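Local coordinates for lipoprotein (Streptococcus pneumoniae, PDB 3CX3), which binds zinc and, as a lipoprotein homologous with ABC transporter components, probably delivers the metal to an uptake system in the pneumococcal membrane, at residues S16-I20 and L258-P262; I43-P48 and L69-A73; I53-Y57 and W72-P78. Residues are numbered along the deposited sequence.

Overall arrangement
Interactions 1 and 2 meet at the zinc ion, to which 258-262 contributes Glu259 and 43-48 contributes His44; His120 and His184 complete the site. Their centres lie about 13 Å apart and they touch directly: Phe17 CD1 packs 3.7 Å from Ile43 CD1, Phe17 CE1 lies 3.7 Å from Leu69 CD1, and Ser16 OG sits 2.4 Å from Glu70 OE2, a probable hydrogen bond. Interaction 3 continues outward from interaction 2, about 11 Å away between centres. The two share Trp72 and Ala73, and Pro48 CG comes within 3.6 Å of Ile53 CD1. Interactions 1 and 3 do not touch. Both 2 and 3 are nested within the chain loop that interaction 1 closes.

Interaction 1: residues S16-I20 and L258-P262. With ZN (zinc ion), chain E.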
loop_
_atom_site.group_PDB
_atom_site.type_symbol
_atom_site.label_atom_id
_atom_site.label_comp_id
_atom_site.label_asym_id
_atom_site.label_seq_id
_atom_site.Cartn_x
_atom_site.Cartn_y
_atom_site.Cartn_z
ATOM N N SER A 16 -11.270 -1.407 -0.731
ATOM C CA SER A 16 -10.734 -2.557 0.001
ATOM C C SER A 16 -10.008 -2.140 1.260
ATOM O O SER A 16 -10.447 -2.483 2.374
ATOM C CB SER A 16 -9.902 -3.494 -0.872
ATOM O OG SER A 16 -8.869 -2.824 -1.549
ATOM N N PHE A 17 -8.933 -1.371 1.082
ATOM C CA PHE A 17 -8.113 -0.896 2.193
ATOM C C PHE A 17 -7.567 0.509 1.887
ATOM O O PHE A 17 -7.964 1.089 0.879
ATOM C CB PHE A 17 -7.063 -1.950 2.598
ATOM C CG PHE A 17 -5.815 -1.959 1.763
ATOM C CD1 PHE A 17 -5.863 -2.205 0.376
ATOM C CD2 PHE A 17 -4.580 -1.789 2.371
ATOM C CE1 PHE A 17 -4.686 -2.234 -0.399
ATOM C CE2 PHE A 17 -3.416 -1.806 1.623
ATOM C CZ PHE A 17 -3.468 -2.046 0.213
ATOM N N TYR A 18 -6.707 1.055 2.752
ATOM C CA TYR A 18 -6.415 2.495 2.764
ATOM C C TYR A 18 -5.841 3.154 1.495
ATOM O O TYR A 18 -6.354 4.192 1.073
ATOM C CB TYR A 18 -5.577 2.917 3.971
ATOM C CG TYR A 18 -5.075 4.331 3.814
ATOM C CD1 TYR A 18 -5.929 5.410 4.042
ATOM C CD2 TYR A 18 -3.759 4.601 3.411
ATOM C CE1 TYR A 18 -5.481 6.734 3.904
ATOM C CE2 TYR A 18 -3.300 5.923 3.253
ATOM C CZ TYR A 18 -4.178 6.980 3.504
ATOM O OH TYR A 18 -3.794 8.287 3.371
ATOM N N PRO A 19 -4.725 2.625 0.934
ATOM C CA PRO A 19 -4.200 3.303 -0.259
ATOM C C PRO A 19 -5.291 3.463 -1.297
ATOM O O PRO A 19 -5.259 4.399 -2.075
ATOM C CB PRO A 19 -3.123 2.346 -0.773
ATOM C CG PRO A 19 -2.686 1.574 0.422
ATOM C CD PRO A 19 -3.885 1.474 1.330
ATOM N N ILE A 20 -6.247 2.543 -1.298
ATOM C CA ILE A 20 -7.365 2.590 -2.240
ATOM C C ILE A 20 -8.396 3.631 -1.773
ATOM O O ILE A 20 -8.823 4.488 -2.552
ATOM C CB ILE A 20 -8.024 1.196 -2.400
ATOM C CG1 ILE A 20 -7.202 0.282 -3.310
ATOM C CG2 ILE A 20 -9.364 1.340 -3.027
ATOM C CD1 ILE A 20 -5.726 0.547 -3.311
ATOM N N LEU A 258 1.387 1.755 5.063
ATOM C CA LEU A 258 0.066 2.299 4.727
ATOM C C LEU A 258 -1.047 1.284 4.477
ATOM O O LEU A 258 -2.043 1.576 3.834
ATOM C CB LEU A 258 0.148 3.319 3.592
ATOM C CG LEU A 258 1.244 4.381 3.708
ATOM C CD1 LEU A 258 1.440 5.095 2.362
ATOM C CD2 LEU A 258 1.005 5.391 4.825
ATOM N N GLU A 259 -0.884 0.098 5.028
ATOM C CA GLU A 259 -1.885 -0.942 4.921
ATOM C C GLU A 259 -3.090 -0.698 5.834
ATOM O O GLU A 259 -4.232 -0.960 5.447
ATOM C CB GLU A 259 -1.235 -2.289 5.187
ATOM C CG GLU A 259 -0.422 -2.809 4.012
ATOM C CD GLU A 259 0.561 -3.852 4.440
ATOM O OE1 GLU A 259 0.246 -4.603 5.381
ATOM O OE2 GLU A 259 1.664 -3.902 3.860
ATOM N N SER A 260 -2.821 -0.218 7.050
ATOM C CA SER A 260 -3.839 0.407 7.889
ATOM C C SER A 260 -3.857 1.889 7.546
ATOM O O SER A 260 -2.947 2.405 6.878
ATOM C CB SER A 260 -3.485 0.251 9.368
ATOM O OG SER A 260 -3.350 -1.115 9.729
ATOM N N ASP A 261 -4.891 2.582 7.994
ATOM C CA ASP A 261 -4.895 4.030 7.899
ATOM C C ASP A 261 -4.577 4.634 9.253
ATOM O O ASP A 261 -5.102 4.179 10.270
ATOM C CB ASP A 261 -6.205 4.570 7.334
ATOM C CG ASP A 261 -7.408 4.058 8.062
ATOM O OD1 ASP A 261 -7.576 2.817 8.138
ATOM O OD2 ASP A 261 -8.197 4.903 8.542
ATOM N N PRO A 262 -3.691 5.647 9.269
ATOM C CA PRO A 262 -3.186 6.289 10.493
ATOM C C PRO A 262 -4.189 7.275 11.092
ATOM O O PRO A 262 -3.850 8.052 11.995
ATOM C CB PRO A 262 -1.951 7.057 9.987
ATOM C CG PRO A 262 -1.736 6.602 8.534
ATOM C CD PRO A 262 -3.081 6.230 8.060
HETATM ZN ZN ZN E . 2.102 -5.775 3.078
#
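Residues 16-20, running from a loop into the start of helix 18-28, pack against the irregular segment 258-262, burying 282 Å² without a hydrogen bond between them. Phe17, the N-cap residue, has chi1 near +82° (p), which lays its ring beside Glu259: the ring edge meets the carbonyl, CD2 to Glu259 O 3.2 Å, and CE2 lies 4.0 Å from Glu259 CG. Tyr18 takes the t rotamer and lays its ring along the segment, its CD2 edge 3.5 Å from Leu258 O and 4.1 Å from Leu258 CB, its CD1 3.4 Å from Asp261 CB. Pro19 brings CD to 3.1 Å from Leu258 O. Leu258 has a positive phi (61°) and an mt side chain that also packs on helix 268-281. The CA-to-CB bond of Glu259 points away from 16-20, and its m, t conformation carries the carboxylate out to the metal, OE2 to ZN 2.1 Å. The CA-to-CB bond of Asp261 points toward 16-20, while OD2 is hydrogen-bonded to Gln263 NE2. The strands before 16-20 and 258-262 belong to different parallel sheets, so the contact joins two lobes beside the zinc site, in the two-lobed fold characteristic of ABC-transporter metal-binding proteins.

Interaction 2: residues I43-P48 and L69-A73; sequences IHSFEP and LESWA. With ZN (zinc ion), chain E.
Two irregular loops run side by side in the same direction, CA atoms of His44 and Leu69 6.6 Å apart, of Ile43 and Glu70 and of Glu47 and Trp72 7.3 Å, burying 371 Å². Residues 43-45 are helix-like in phi/psi, 46-48 and Trp72 (-70/141) extended; Glu70 centres an inverse gamma turn. Ile43 (t, p) fills the hollow between Leu69 and Glu70, CG1 to Leu69 CD1 and CD1 to Glu70 CG both 3.6 Å. Leu69, off-rotamer (chi1 -140°, chi2 -144°), lays CD2 over the His44 ring (chi1 m), 4.1 Å from its centroid (CH-pi); His44 NE2 binds zinc at 2.0 Å. Trp72 (chi1 p, chi2 88°) fills the concavity bounded by Ile43, Phe46 and Pro48: Ile43 CD1 lies 4.3 Å from Trp72 CH2, Pro48 CG 3.5 Å from the five-membered-ring centroid, over the face (CH-pi), and Phe46 (t) turns an edge to the six-membered ring, offset edge-to-face, centroids 5.6 Å and planes 66° apart. Loops after parallel strands commonly form binding sites; these follow strands 33-36 and 61-64, and Pro48 and Phe46 touch helix 50-58.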
loop_
_atom_site.group_PDB
_atom_site.type_symbol
_atom_site.label_atom_id
_atom_site.label_comp_id
_atom_site.label_asym_id
_atom_site.label_seq_id
_atom_site.Cartn_x
_atom_site.Cartn_y
_atom_site.Cartn_z
ATOM N N ILE A 43 -4.879 -6.458 5.489
ATOM C CA ILE A 43 -5.222 -6.717 4.078
ATOM C C ILE A 43 -4.747 -8.059 3.505
ATOM O O ILE A 43 -5.406 -8.616 2.621
ATOM C CB ILE A 43 -4.759 -5.533 3.128
ATOM C CG1 ILE A 43 -5.275 -5.722 1.699
ATOM C CG2 ILE A 43 -3.225 -5.378 3.110
ATOM C CD1 ILE A 43 -6.767 -5.579 1.529
ATOM N N HIS A 44 -3.586 -8.525 3.987
ATOM C CA HIS A 44 -2.952 -9.769 3.553
ATOM C C HIS A 44 -3.727 -11.041 3.978
ATOM O O HIS A 44 -3.883 -11.979 3.193
ATOM C CB HIS A 44 -1.503 -9.816 4.059
ATOM C CG HIS A 44 -0.581 -8.832 3.388
ATOM N ND1 HIS A 44 0.084 -9.107 2.211
ATOM C CD2 HIS A 44 -0.192 -7.587 3.747
ATOM C CE1 HIS A 44 0.822 -8.069 1.864
ATOM N NE2 HIS A 44 0.669 -7.130 2.777
ATOM N N SER A 45 -4.219 -11.061 5.214
ATOM C CA SER A 45 -4.929 -12.235 5.753
ATOM C C SER A 45 -6.462 -12.066 5.794
ATOM O O SER A 45 -7.176 -12.980 6.203
ATOM C CB SER A 45 -4.410 -12.552 7.153
ATOM O OG SER A 45 -4.748 -11.491 8.036
ATOM N N PHE A 46 -6.949 -10.898 5.375
ATOM C CA PHE A 46 -8.348 -10.521 5.550
ATOM C C PHE A 46 -9.268 -11.256 4.583
ATOM O O PHE A 46 -8.963 -11.383 3.398
ATOM C CB PHE A 46 -8.502 -9.007 5.359
ATOM C CG PHE A 46 -9.929 -8.527 5.401
ATOM C CD1 PHE A 46 -10.551 -8.236 6.627
ATOM C CD2 PHE A 46 -10.660 -8.362 4.224
ATOM C CE1 PHE A 46 -11.884 -7.790 6.662
ATOM C CE2 PHE A 46 -11.989 -7.917 4.260
ATOM C CZ PHE A 46 -12.599 -7.637 5.482
ATOM N N GLU A 47 -10.401 -11.732 5.077
ATOM C CA GLU A 47 -11.390 -12.355 4.197
ATOM C C GLU A 47 -12.737 -11.761 4.555
ATOM O O GLU A 47 -13.140 -11.822 5.717
ATOM C CB GLU A 47 -11.422 -13.882 4.345
ATOM C CG GLU A 47 -10.077 -14.593 4.178
ATOM C CD GLU A 47 -9.668 -14.807 2.718
ATOM O OE1 GLU A 47 -10.410 -14.404 1.803
ATOM O OE2 GLU A 47 -8.584 -15.390 2.482
ATOM N N PRO A 48 -13.433 -11.174 3.563
ATOM C CA PRO A 48 -14.692 -10.453 3.802
ATOM C C PRO A 48 -15.802 -11.340 4.373
ATOM O O PRO A 48 -16.067 -12.421 3.844
ATOM C CB PRO A 48 -15.077 -9.964 2.404
ATOM C CG PRO A 48 -14.376 -10.916 1.473
ATOM C CD PRO A 48 -13.075 -11.180 2.133
ATOM N N LEU A 69 -3.442 -9.504 -4.357
ATOM C CA LEU A 69 -3.549 -9.077 -2.965
ATOM C C LEU A 69 -4.923 -9.486 -2.404
ATOM O O LEU A 69 -5.060 -10.474 -1.666
ATOM C CB LEU A 69 -3.370 -7.555 -2.860
ATOM C CG LEU A 69 -2.559 -6.892 -1.723
ATOM C CD1 LEU A 69 -3.202 -5.530 -1.296
ATOM C CD2 LEU A 69 -2.281 -7.829 -0.507
ATOM N N GLU A 70 -5.939 -8.713 -2.768
ATOM C CA GLU A 70 -7.304 -9.079 -2.483
ATOM C C GLU A 70 -7.717 -10.215 -3.436
ATOM O O GLU A 70 -8.261 -9.971 -4.521
ATOM C CB GLU A 70 -8.209 -7.860 -2.602
ATOM C CG GLU A 70 -7.693 -6.626 -1.842
ATOM C CD GLU A 70 -7.032 -5.607 -2.756
ATOM O OE1 GLU A 70 -6.216 -6.032 -3.643
ATOM O OE2 GLU A 70 -7.352 -4.389 -2.600
ATOM N N SER A 71 -7.405 -11.446 -3.008
ATOM C CA SER A 71 -7.692 -12.699 -3.739
ATOM C C SER A 71 -9.178 -13.027 -3.904
ATOM O O SER A 71 -9.562 -13.579 -4.936
ATOM C CB SER A 71 -7.014 -13.886 -3.056
ATOM O OG SER A 71 -5.626 -13.892 -3.306
ATOM N N TRP A 72 -10.001 -12.759 -2.884
ATOM C CA TRP A 72 -11.447 -12.698 -3.106
ATOM C C TRP A 72 -11.571 -11.419 -3.918
ATOM O O TRP A 72 -10.866 -10.460 -3.632
ATOM C CB TRP A 72 -12.209 -12.511 -1.793
ATOM C CG TRP A 72 -12.266 -11.051 -1.423
ATOM C CD1 TRP A 72 -13.213 -10.122 -1.809
ATOM C CD2 TRP A 72 -11.290 -10.338 -0.675
ATOM N NE1 TRP A 72 -12.889 -8.880 -1.313
ATOM C CE2 TRP A 72 -11.712 -8.985 -0.617
ATOM C CE3 TRP A 72 -10.111 -10.714 -0.028
ATOM C CZ2 TRP A 72 -10.999 -8.020 0.060
ATOM C CZ3 TRP A 72 -9.399 -9.759 0.635
ATOM C CH2 TRP A 72 -9.845 -8.421 0.681
ATOM N N ALA A 73 -12.438 -11.361 -4.916
ATOM C CA ALA A 73 -12.611 -10.109 -5.680
ATOM C C ALA A 73 -12.783 -10.517 -7.098
ATOM O O ALA A 73 -13.720 -10.090 -7.774
ATOM C CB ALA A 73 -11.400 -9.174 -5.547
HETATM ZN ZN ZN E . 2.102 -5.775 3.078
#

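Interaction 3: residues I53-Y57 and W72-P78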
loop_
_atom_site.group_PDB
_atom_site.type_symbol
_atom_site.label_atom_id
_atom_site.label_comp_id
_atom_site.label_asym_id
_atom_site.label_seq_id
_atom_site.Cartn_x
_atom_site.Cartn_y
_atom_site.Cartn_z
ATOM N N ILE A 53 -19.392 -8.694 1.849
ATOM C CA ILE A 53 -19.777 -9.215 0.549
ATOM C C ILE A 53 -21.092 -8.584 0.097
ATOM O O ILE A 53 -21.184 -8.093 -1.020
ATOM C CB ILE A 53 -19.924 -10.763 0.577
ATOM C CG1 ILE A 53 -18.600 -11.446 0.946
ATOM C CG2 ILE A 53 -20.464 -11.288 -0.757
ATOM C CD1 ILE A 53 -17.526 -11.396 -0.143
ATOM N N ALA A 54 -22.097 -8.604 0.966
ATOM C CA ALA A 54 -23.402 -8.043 0.638
ATOM C C ALA A 54 -23.334 -6.518 0.490
ATOM O O ALA A 54 -24.014 -5.948 -0.368
ATOM C CB ALA A 54 -24.436 -8.447 1.668
ATOM N N ALA A 55 -22.508 -5.875 1.319
ATOM C CA ALA A 55 -22.228 -4.448 1.213
ATOM C C ALA A 55 -21.538 -4.081 -0.105
ATOM O O ALA A 55 -21.762 -2.985 -0.619
ATOM C CB ALA A 55 -21.395 -3.982 2.394
ATOM N N ILE A 56 -20.690 -4.976 -0.629
ATOM C CA ILE A 56 -20.101 -4.794 -1.964
ATOM C C ILE A 56 -21.202 -4.864 -3.014
ATOM O O ILE A 56 -21.422 -3.905 -3.752
ATOM C CB ILE A 56 -19.015 -5.838 -2.299
ATOM C CG1 ILE A 56 -17.720 -5.537 -1.565
ATOM C CG2 ILE A 56 -18.714 -5.853 -3.793
ATOM C CD1 ILE A 56 -16.848 -6.754 -1.388
ATOM N N TYR A 57 -21.902 -5.997 -3.055
ATOM C CA TYR A 57 -22.996 -6.191 -3.993
ATOM C C TYR A 57 -24.048 -5.088 -3.911
ATOM O O TYR A 57 -24.762 -4.847 -4.862
ATOM C CB TYR A 57 -23.631 -7.588 -3.813
ATOM C CG TYR A 57 -22.768 -8.741 -4.299
ATOM C CD1 TYR A 57 -22.124 -8.694 -5.538
ATOM C CD2 TYR A 57 -22.610 -9.886 -3.525
ATOM C CE1 TYR A 57 -21.332 -9.744 -5.981
ATOM C CE2 TYR A 57 -21.811 -10.974 -3.974
ATOM C CZ TYR A 57 -21.176 -10.897 -5.199
ATOM O OH TYR A 57 -20.386 -11.954 -5.636
ATOM N N TRP A 72 -10.001 -12.759 -2.884
ATOM C CA TRP A 72 -11.447 -12.698 -3.106
ATOM C C TRP A 72 -11.571 -11.419 -3.918
ATOM O O TRP A 72 -10.866 -10.460 -3.632
ATOM C CB TRP A 72 -12.209 -12.511 -1.793
ATOM C CG TRP A 72 -12.266 -11.051 -1.423
ATOM C CD1 TRP A 72 -13.213 -10.122 -1.809
ATOM C CD2 TRP A 72 -11.290 -10.338 -0.675
ATOM N NE1 TRP A 72 -12.889 -8.880 -1.313
ATOM C CE2 TRP A 72 -11.712 -8.985 -0.617
ATOM C CE3 TRP A 72 -10.111 -10.714 -0.028
ATOM C CZ2 TRP A 72 -10.999 -8.020 0.060
ATOM C CZ3 TRP A 72 -9.399 -9.759 0.635
ATOM C CH2 TRP A 72 -9.845 -8.421 0.681
ATOM N N ALA A 73 -12.438 -11.361 -4.916
ATOM C CA ALA A 73 -12.611 -10.109 -5.680
ATOM C C ALA A 73 -12.783 -10.517 -7.098
ATOM O O ALA A 73 -13.720 -10.090 -7.774
ATOM C CB ALA A 73 -11.400 -9.174 -5.547
ATOM N N GLY A 74 -11.818 -11.308 -7.559
ATOM C CA GLY A 74 -12.068 -12.258 -8.606
ATOM C C GLY A 74 -12.919 -13.232 -7.827
ATOM O O GLY A 74 -12.638 -13.516 -6.654
ATOM N N SER A 75 -13.990 -13.702 -8.445
ATOM C CA SER A 75 -14.904 -14.607 -7.771
ATOM C C SER A 75 -16.077 -13.916 -7.073
ATOM O O SER A 75 -17.039 -14.585 -6.683
ATOM C CB SER A 75 -14.149 -15.555 -6.839
ATOM O OG SER A 75 -13.525 -16.570 -7.617
ATOM N N LEU A 76 -15.989 -12.597 -6.909
ATOM C CA LEU A 76 -17.175 -11.785 -6.675
ATOM C C LEU A 76 -17.996 -11.904 -7.947
ATOM O O LEU A 76 -17.471 -11.704 -9.043
ATOM C CB LEU A 76 -16.802 -10.323 -6.427
ATOM C CG LEU A 76 -16.885 -9.688 -5.036
ATOM C CD1 LEU A 76 -16.335 -10.574 -3.928
ATOM C CD2 LEU A 76 -16.161 -8.355 -5.062
ATOM N N ASP A 77 -19.272 -12.254 -7.814
ATOM C CA ASP A 77 -20.108 -12.504 -8.990
ATOM C C ASP A 77 -21.392 -11.683 -8.958
ATOM O O ASP A 77 -22.441 -12.184 -8.564
ATOM C CB ASP A 77 -20.392 -14.002 -9.155
ATOM C CG ASP A 77 -20.681 -14.395 -10.602
ATOM O OD1 ASP A 77 -20.674 -13.516 -11.503
ATOM O OD2 ASP A 77 -20.919 -15.603 -10.840
ATOM N N PRO A 78 -21.302 -10.408 -9.385
ATOM C CA PRO A 78 -22.436 -9.492 -9.317
ATOM C C PRO A 78 -23.571 -9.947 -10.221
ATOM O O PRO A 78 -24.742 -9.808 -9.867
ATOM C CB PRO A 78 -21.845 -8.163 -9.812
ATOM C CG PRO A 78 -20.369 -8.315 -9.680
ATOM C CD PRO A 78 -20.116 -9.748 -9.963
#
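Helix 50-58 turns one flank toward the loop 72-78, and its residues 53-57 bury 289 Å² with it. Ile53 opens the contact: its CA-to-CB bond points sideways, but the m, m side chain brings CD1 to 4.1 Å from Leu76 CD1. Ile56, one turn on from Ile53 and pointing toward the loop, packs CG2 3.8 Å from Leu76 CD2, and its CD1 reaches 4.5 Å from Trp72 NE1. In the conformer given here, Leu76 thus packs against both isoleucines, and its CG also lies 4.5 Å from Tyr57 CZ. Tyr57, whose backbone N donates the helical hydrogen bond to Ile53 O (3.0 Å), makes the largest contribution on the helix side. Its CA-to-CB bond points sideways, but the m rotamer brings the hydroxyl end of the ring, edge-on, to the backbone at Leu76-Asp77: Asp77 N donates to Tyr57 OH in a very short hydrogen bond of 2.5 Å, with an N-H...O angle of 158°. The ring then passes beside Pro78, CE1 to Pro78 CG 4.1 Å. The contact thus holds the meandering connection between strands 61-64 and 86-89 against the helix that leads into 61-64. Phe62 of that strand touches both Ile56 and Leu76, so helix, loop and parallel sheet share one apolar cluster.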